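Local coordinates for protein N2152 (Neocallimastix frontalis, PDB 5U22) that probably hydrolyses arabinosyl-containing glycans as a family 39 glycoside hydrolase, pairing a TIM-barrel domain with a beta sandwich, at residues Ser261-Phe264 with Ile265-Glu269. Numbering follows the deposited sequence.
Sequences SARF and IGRFE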
loop_
_atom_site.group_PDB
_atom_site.type_symbol
_atom_site.label_atom_id
_atom_site.label_comp_id
_atom_site.label_asym_id
_atom_site.label_seq_id
_atom_site.Cartn_x
_atom_site.Cartn_y
_atom_site.Cartn_z
ATOM N N SER A 261 -0.865 6.067 8.745
ATOM C CA SER A 261 -0.719 4.839 7.966
ATOM C C SER A 261 -1.633 3.737 8.474
ATOM O O SER A 261 -2.142 2.933 7.683
ATOM C CB SER A 261 0.740 4.380 7.999
ATOM O OG SER A 261 1.597 5.413 7.532
ATOM N N ALA A 262 -1.851 3.678 9.794
ATOM C CA ALA A 262 -2.716 2.640 10.349
ATOM C C ALA A 262 -4.081 2.618 9.675
ATOM O O ALA A 262 -4.682 1.552 9.516
ATOM C CB ALA A 262 -2.892 2.852 11.851
ATOM N N ARG A 263 -4.590 3.784 9.280
ATOM C CA ARG A 263 -5.929 3.844 8.703
ATOM C C ARG A 263 -5.950 3.290 7.288
ATOM O O ARG A 263 -6.899 2.600 6.902
ATOM C CB ARG A 263 -6.438 5.282 8.716
ATOM C CG ARG A 263 -6.367 5.958 10.073
ATOM C CD ARG A 263 -6.532 7.490 9.921
ATOM N NE ARG A 263 -5.528 8.092 9.038
ATOM C CZ ARG A 263 -5.542 9.366 8.671
ATOM N NH1 ARG A 263 -6.508 10.166 9.119
ATOM N NH2 ARG A 263 -4.593 9.842 7.857
ATOM N N PHE A 264 -4.923 3.594 6.491
ATOM C CA PHE A 264 -4.838 3.020 5.150
ATOM C C PHE A 264 -4.679 1.511 5.224
ATOM O O PHE A 264 -5.331 0.755 4.490
ATOM C CB PHE A 264 -3.660 3.629 4.389
ATOM C CG PHE A 264 -3.861 5.073 3.982
ATOM C CD1 PHE A 264 -4.555 5.389 2.825
ATOM C CD2 PHE A 264 -3.345 6.106 4.748
ATOM C CE1 PHE A 264 -4.740 6.703 2.435
ATOM C CE2 PHE A 264 -3.525 7.439 4.368
ATOM C CZ PHE A 264 -4.224 7.738 3.210
ATOM N N ILE A 265 -3.799 1.055 6.109
ATOM C CA ILE A 265 -3.607 -0.376 6.295
ATOM C C ILE A 265 -4.922 -1.040 6.682
ATOM O O ILE A 265 -5.342 -2.030 6.072
ATOM C CB ILE A 265 -2.509 -0.628 7.342
ATOM C CG1 ILE A 265 -1.135 -0.251 6.778
ATOM C CG2 ILE A 265 -2.545 -2.073 7.819
ATOM C CD1 ILE A 265 -0.042 -0.125 7.833
ATOM N N GLY A 266 -5.598 -0.503 7.698
ATOM C CA GLY A 266 -6.852 -1.103 8.125
ATOM C C GLY A 266 -7.880 -1.174 7.012
ATOM O O GLY A 266 -8.521 -2.211 6.810
ATOM N N ARG A 267 -8.026 -0.087 6.249
ATOM C CA ARG A 267 -9.082 -0.045 5.241
ATOM C C ARG A 267 -8.711 -0.857 4.008
ATOM O O ARG A 267 -9.562 -1.566 3.462
ATOM C CB ARG A 267 -9.410 1.415 4.897
ATOM C CG ARG A 267 -10.061 2.137 6.076
ATOM C CD ARG A 267 -10.020 3.657 5.980
ATOM N NE ARG A 267 -10.198 4.255 7.304
ATOM C CZ ARG A 267 -10.361 5.554 7.534
ATOM N NH1 ARG A 267 -10.383 6.414 6.518
ATOM N NH2 ARG A 267 -10.498 5.993 8.784
ATOM N N PHE A 268 -7.446 -0.804 3.574
ATOM C CA PHE A 268 -7.003 -1.687 2.492
ATOM C C PHE A 268 -7.243 -3.148 2.843
ATOM O O PHE A 268 -7.707 -3.931 2.003
ATOM C CB PHE A 268 -5.516 -1.473 2.185
ATOM C CG PHE A 268 -5.194 -0.152 1.528
ATOM C CD1 PHE A 268 -6.167 0.818 1.348
ATOM C CD2 PHE A 268 -3.903 0.110 1.094
ATOM C CE1 PHE A 268 -5.859 2.040 0.758
ATOM C CE2 PHE A 268 -3.591 1.317 0.484
ATOM C CZ PHE A 268 -4.578 2.293 0.322
ATOM N N GLU A 269 -6.913 -3.545 4.075
ATOM C CA GLU A 269 -7.151 -4.928 4.470
ATOM C C GLU A 269 -8.642 -5.228 4.527
ATOM O O GLU A 269 -9.080 -6.308 4.116
ATOM C CB GLU A 269 -6.495 -5.218 5.817
ATOM C CG GLU A 269 -4.960 -5.178 5.799
ATOM C CD GLU A 269 -4.324 -6.408 5.147
ATOM O OE1 GLU A 269 -5.055 -7.384 4.824
ATOM O OE2 GLU A 269 -3.089 -6.382 4.963
#
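Four successive i-to-i+4 bonds of regular alpha helix join the segments, from Ile265 N to Ser261 O (3.0 Å, nearly straight at 177°) through Phe268 N to Phe264 O (2.8 Å). The helix, 258-270, is the crossover of a beta-alpha-beta unit in the TIM barrel, between strands 242-247 and 275-278. Phe264 and Phe268, one turn apart, lie side by side and point the same way, and Phe268 CZ reaches the edge of the Phe264 ring, 4.0 Å from CD1. Both rings meet Tyr247 on the preceding strand, Phe268 edge-to-face, so flat apolar residues suit this side. Were Phe268 an alanine, the Phe264 edge would probably lose its contact at CD1, and Tyr247 its edge-to-face partner. Ile265 packs against Tyr306 and Tyr309 of helix 301-310, where a branched apolar chain fits. Ala262, small enough for close packing, touches Phe305. Arg263 pairs with Asp249, just past strand 242-247, and bonds Lys327 O on the sandwich side, where Arg267 pairs with Asp330, at the start of strand 330-336, and bonds Ser326 O. With CG beside its backbone N (chi1 -68°), Arg267 runs back along the helix, extended from CG to NE, past Arg263 O. One face of its guanidinium thereby rests against Arg263 CB, 4.1 Å from Arg267 CZ.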